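Local coordinates for salicylic acid-binding protein 2 (Nicotiana tabacum, PDB 1XKL), which hydrolyses methyl salicylate to salicylic acid and methanol, as part of the signalling that activates systemic acquired resistance in plant immunity, at residues Leu55-Leu69 and Met85-Ile98. Residues are numbered along the deposited sequence; the frame is centred on the assembly and turned at random.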
# COMPACT_ATOMS: atom_id res chain seq x y z
N LEU A 55 2.93 -6.49 -33.14
CA LEU A 55 2.34 -5.22 -33.54
C LEU A 55 0.88 -5.46 -33.94
O LEU A 55 0.03 -4.59 -33.75
CB LEU A 55 3.10 -4.61 -34.72
CG LEU A 55 2.57 -3.25 -35.19
CD1 LEU A 55 2.75 -2.23 -34.07
CD2 LEU A 55 3.31 -2.80 -36.44
N TYR A 56 0.60 -6.64 -34.48
CA TYR A 56 -0.75 -6.97 -34.89
C TYR A 56 -1.75 -6.95 -33.72
O TYR A 56 -2.86 -6.45 -33.87
CB TYR A 56 -0.78 -8.33 -35.60
CG TYR A 56 -2.12 -8.64 -36.24
CD1 TYR A 56 -3.17 -9.17 -35.49
CD2 TYR A 56 -2.35 -8.34 -37.58
CE1 TYR A 56 -4.42 -9.39 -36.05
CE2 TYR A 56 -3.60 -8.55 -38.15
CZ TYR A 56 -4.63 -9.07 -37.38
OH TYR A 56 -5.88 -9.27 -37.94
N ASP A 57 -1.35 -7.50 -32.57
CA ASP A 57 -2.23 -7.51 -31.39
C ASP A 57 -2.50 -6.08 -30.93
O ASP A 57 -3.59 -5.76 -30.46
CB ASP A 57 -1.59 -8.26 -30.21
CG ASP A 57 -1.31 -9.73 -30.51
OD1 ASP A 57 -1.98 -10.32 -31.38
OD2 ASP A 57 -0.42 -10.29 -29.83
N TYR A 58 -1.47 -5.24 -31.02
CA TYR A 58 -1.55 -3.85 -30.61
C TYR A 58 -2.44 -3.03 -31.54
O TYR A 58 -3.13 -2.10 -31.10
CB TYR A 58 -0.13 -3.27 -30.56
CG TYR A 58 -0.02 -1.80 -30.23
CD1 TYR A 58 -0.73 -1.24 -29.15
CD2 TYR A 58 0.83 -0.97 -30.96
CE1 TYR A 58 -0.58 0.11 -28.82
CE2 TYR A 58 0.99 0.37 -30.63
CZ TYR A 58 0.28 0.91 -29.57
OH TYR A 58 0.45 2.24 -29.25
N THR A 59 -2.45 -3.39 -32.82
CA THR A 59 -3.22 -2.69 -33.85
C THR A 59 -4.64 -3.21 -34.03
O THR A 59 -5.43 -2.66 -34.81
CB THR A 59 -2.51 -2.80 -35.21
OG1 THR A 59 -1.12 -2.50 -35.05
CG2 THR A 59 -3.12 -1.83 -36.22
N LEU A 60 -4.98 -4.28 -33.32
CA LEU A 60 -6.29 -4.89 -33.42
C LEU A 60 -7.45 -3.89 -33.53
O LEU A 60 -8.27 -3.99 -34.44
CB LEU A 60 -6.51 -5.82 -32.22
CG LEU A 60 -7.55 -6.92 -32.37
CD1 LEU A 60 -7.27 -7.73 -33.64
CD2 LEU A 60 -7.52 -7.83 -31.14
N PRO A 61 -7.52 -2.90 -32.63
CA PRO A 61 -8.63 -1.94 -32.71
C PRO A 61 -8.74 -1.26 -34.08
O PRO A 61 -9.84 -1.11 -34.62
CB PRO A 61 -8.30 -0.94 -31.59
CG PRO A 61 -7.56 -1.79 -30.59
CD PRO A 61 -6.65 -2.60 -31.49
N LEU A 62 -7.60 -0.86 -34.64
CA LEU A 62 -7.60 -0.21 -35.94
C LEU A 62 -8.09 -1.18 -37.02
O LEU A 62 -8.86 -0.82 -37.90
CB LEU A 62 -6.20 0.29 -36.29
CG LEU A 62 -6.03 0.95 -37.66
CD1 LEU A 62 -7.03 2.10 -37.80
CD2 LEU A 62 -4.60 1.46 -37.81
N MSE A 63 -7.63 -2.43 -36.94
CA MSE A 63 -8.05 -3.41 -37.93
C MSE A 63 -9.56 -3.61 -37.86
O MSE A 63 -10.24 -3.70 -38.88
CB MSE A 63 -7.32 -4.74 -37.71
CG MSE A 63 -5.81 -4.63 -37.71
SE MSE A 63 -5.10 -3.80 -39.31
CE MSE A 63 -5.62 -5.14 -40.59
N GLU A 64 -10.10 -3.67 -36.64
CA GLU A 64 -11.54 -3.86 -36.45
C GLU A 64 -12.34 -2.71 -37.05
O GLU A 64 -13.41 -2.92 -37.62
CB GLU A 64 -11.85 -4.00 -34.95
CG GLU A 64 -11.26 -5.27 -34.35
CD GLU A 64 -11.33 -5.29 -32.83
OE1 GLU A 64 -11.09 -6.37 -32.24
OE2 GLU A 64 -11.61 -4.23 -32.22
N LEU A 65 -11.81 -1.50 -36.91
CA LEU A 65 -12.47 -0.31 -37.45
C LEU A 65 -12.46 -0.35 -38.97
O LEU A 65 -13.47 -0.07 -39.62
CB LEU A 65 -11.75 0.94 -36.96
CG LEU A 65 -12.11 2.28 -37.60
CD1 LEU A 65 -13.59 2.56 -37.47
CD2 LEU A 65 -11.29 3.38 -36.94
N MSE A 66 -11.31 -0.70 -39.55
CA MSE A 66 -11.19 -0.76 -41.00
C MSE A 66 -12.12 -1.81 -41.59
O MSE A 66 -12.65 -1.63 -42.69
CB MSE A 66 -9.75 -1.07 -41.40
CG MSE A 66 -8.74 0.00 -41.00
SE MSE A 66 -9.10 1.72 -41.85
CE MSE A 66 -8.60 1.24 -43.66
N GLU A 67 -12.32 -2.90 -40.85
CA GLU A 67 -13.19 -3.99 -41.28
C GLU A 67 -14.65 -3.58 -41.37
O GLU A 67 -15.42 -4.16 -42.13
CB GLU A 67 -13.07 -5.19 -40.33
CG GLU A 67 -12.22 -6.32 -40.87
CD GLU A 67 -12.23 -7.55 -39.99
OE1 GLU A 67 -11.98 -7.43 -38.77
OE2 GLU A 67 -12.48 -8.66 -40.52
N SER A 68 -15.03 -2.58 -40.58
CA SER A 68 -16.41 -2.11 -40.57
C SER A 68 -16.68 -1.02 -41.60
O SER A 68 -17.80 -0.53 -41.71
CB SER A 68 -16.79 -1.62 -39.18
OG SER A 68 -16.84 -2.71 -38.28
N LEU A 69 -15.65 -0.65 -42.36
CA LEU A 69 -15.82 0.36 -43.39
C LEU A 69 -16.53 -0.27 -44.57
O LEU A 69 -16.25 -1.41 -44.96
CB LEU A 69 -14.47 0.92 -43.85
CG LEU A 69 -13.71 1.72 -42.80
CD1 LEU A 69 -12.37 2.16 -43.37
CD2 LEU A 69 -14.54 2.93 -42.38
N MSE A 85 3.48 2.93 -37.60
CA MSE A 85 3.68 1.50 -37.80
C MSE A 85 2.31 0.82 -37.84
O MSE A 85 2.10 -0.12 -38.61
CB MSE A 85 4.53 0.89 -36.68
CG MSE A 85 5.96 1.44 -36.58
SE MSE A 85 7.02 1.14 -38.19
CE MSE A 85 6.97 -0.80 -38.22
N ASN A 86 1.38 1.31 -37.01
CA ASN A 86 0.02 0.75 -36.98
C ASN A 86 -0.65 1.01 -38.31
O ASN A 86 -1.39 0.17 -38.83
CB ASN A 86 -0.81 1.41 -35.86
CG ASN A 86 -0.22 1.20 -34.49
OD1 ASN A 86 0.32 2.12 -33.89
ND2 ASN A 86 -0.31 -0.02 -34.00
N LEU A 87 -0.41 2.19 -38.86
CA LEU A 87 -0.98 2.57 -40.14
C LEU A 87 -0.58 1.57 -41.22
O LEU A 87 -1.38 1.24 -42.10
CB LEU A 87 -0.48 3.95 -40.55
CG LEU A 87 -1.50 5.08 -40.54
CD1 LEU A 87 -2.06 5.27 -39.14
CD2 LEU A 87 -0.83 6.34 -41.05
N GLY A 88 0.65 1.09 -41.16
CA GLY A 88 1.14 0.15 -42.15
C GLY A 88 0.33 -1.11 -42.29
O GLY A 88 0.13 -1.61 -43.40
N LEU A 89 -0.14 -1.65 -41.16
CA LEU A 89 -0.94 -2.87 -41.21
C LEU A 89 -2.28 -2.59 -41.87
O LEU A 89 -2.81 -3.42 -42.60
CB LEU A 89 -1.16 -3.44 -39.81
CG LEU A 89 -0.05 -4.28 -39.17
CD1 LEU A 89 1.15 -3.39 -38.87
CD2 LEU A 89 -0.57 -4.92 -37.90
N ALA A 90 -2.84 -1.40 -41.62
CA ALA A 90 -4.13 -1.05 -42.21
C ALA A 90 -3.99 -0.87 -43.72
O ALA A 90 -4.85 -1.30 -44.49
CB ALA A 90 -4.67 0.22 -41.57
N MSE A 91 -2.90 -0.22 -44.13
CA MSE A 91 -2.62 0.02 -45.54
C MSE A 91 -2.34 -1.31 -46.24
O MSE A 91 -2.66 -1.48 -47.42
CB MSE A 91 -1.39 0.93 -45.68
CG MSE A 91 -1.57 2.30 -45.06
SE MSE A 91 0.06 3.17 -44.45
CE MSE A 91 0.87 3.62 -46.16
N GLU A 92 -1.75 -2.25 -45.52
CA GLU A 92 -1.45 -3.55 -46.11
C GLU A 92 -2.71 -4.37 -46.33
O GLU A 92 -2.87 -5.02 -47.36
CB GLU A 92 -0.47 -4.33 -45.22
CG GLU A 92 -0.03 -5.68 -45.79
CD GLU A 92 0.74 -5.56 -47.09
OE1 GLU A 92 1.41 -4.53 -47.30
OE2 GLU A 92 0.69 -6.50 -47.91
N LYS A 93 -3.62 -4.32 -45.36
CA LYS A 93 -4.86 -5.09 -45.43
C LYS A 93 -6.03 -4.43 -46.17
O LYS A 93 -6.84 -5.12 -46.78
CB LYS A 93 -5.32 -5.44 -44.01
CG LYS A 93 -4.56 -6.57 -43.36
CD LYS A 93 -5.01 -7.91 -43.93
CE LYS A 93 -4.26 -9.06 -43.29
NZ LYS A 93 -4.54 -9.17 -41.83
N TYR A 94 -6.13 -3.11 -46.09
CA TYR A 94 -7.23 -2.39 -46.74
C TYR A 94 -6.68 -1.20 -47.53
O TYR A 94 -7.07 -0.05 -47.29
CB TYR A 94 -8.20 -1.89 -45.67
CG TYR A 94 -8.66 -2.96 -44.71
CD1 TYR A 94 -9.71 -3.81 -45.03
CD2 TYR A 94 -8.01 -3.15 -43.49
CE1 TYR A 94 -10.12 -4.82 -44.18
CE2 TYR A 94 -8.40 -4.17 -42.62
CZ TYR A 94 -9.46 -5.00 -42.97
OH TYR A 94 -9.85 -6.04 -42.15
N PRO A 95 -5.79 -1.46 -48.49
CA PRO A 95 -5.22 -0.36 -49.28
C PRO A 95 -6.22 0.46 -50.07
O PRO A 95 -6.07 1.68 -50.20
CB PRO A 95 -4.22 -1.08 -50.19
CG PRO A 95 -4.85 -2.42 -50.38
CD PRO A 95 -5.31 -2.76 -48.98
N GLN A 96 -7.25 -0.19 -50.59
CA GLN A 96 -8.24 0.50 -51.40
C GLN A 96 -9.28 1.32 -50.64
O GLN A 96 -10.15 1.95 -51.24
CB GLN A 96 -8.95 -0.49 -52.33
CG GLN A 96 -9.98 -1.40 -51.66
CD GLN A 96 -9.37 -2.49 -50.78
OE1 GLN A 96 -8.59 -2.21 -49.87
NE2 GLN A 96 -9.73 -3.74 -51.05
N LYS A 97 -9.20 1.31 -49.31
CA LYS A 97 -10.15 2.07 -48.51
C LYS A 97 -9.48 3.28 -47.87
O LYS A 97 -9.99 3.86 -46.92
CB LYS A 97 -10.79 1.16 -47.46
CG LYS A 97 -11.67 0.09 -48.11
CD LYS A 97 -12.64 -0.57 -47.15
CE LYS A 97 -11.94 -1.53 -46.20
NZ LYS A 97 -12.93 -2.31 -45.39
N ILE A 98 -8.34 3.67 -48.43
CA ILE A 98 -7.58 4.79 -47.89
C ILE A 98 -7.19 5.82 -48.95
O ILE A 98 -6.45 5.50 -49.88
CB ILE A 98 -6.32 4.27 -47.20
CG1 ILE A 98 -6.72 3.19 -46.18
CG2 ILE A 98 -5.57 5.40 -46.54
CD1 ILE A 98 -5.56 2.35 -45.68
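M66 O, in the C-terminal turn of helix 55-67, is gripped by two donors that arrive from opposite faces of its carbonyl plane: K97 NZ at 2.8 Å and, from its own segment, L69 N. A bend in the lysine chain at chi3 (-73°) brings NZ to M66 O; NZ also makes a weak bond to L69 O, so the ammonium ties both carbonyls of this turn to the segment leading into strand 98-104. Next to it M66 lays its CB over one face of the Y94 ring, a CH-pi contact 3.9 Å from the centroid, while its bent chain carries CE back to I98 CG1. M63, likewise bent, runs its CE against the K93 chain, tightly, and reaches Y94 CE2 at 3.6 Å. A90 CB touches both L62 CD2 and M66 CG.

Toward the N-terminal end of helix 55-67, L89 is a knob in the hole formed by L55, Y56, T59 and M63; its CD1 presses on L55 CD2 at only 3.3 Å, and CD2 reaches Y56 CA. N86 fills the next hole, among L55, Y58, T59 and L62. T59 OG1 is itself bonded to L55 O, 2.7 Å away, from above that carbonyl's plane.

The axes of 55-67 and 85-93 approach to 9.5 Å and cross at -54°. L62 and L87 pack on the central parallel sheet, placing the pair on one side of an alpha/beta-hydrolase core, where helix 83-93 follows the nucleophile elbow bearing the catalytic S81.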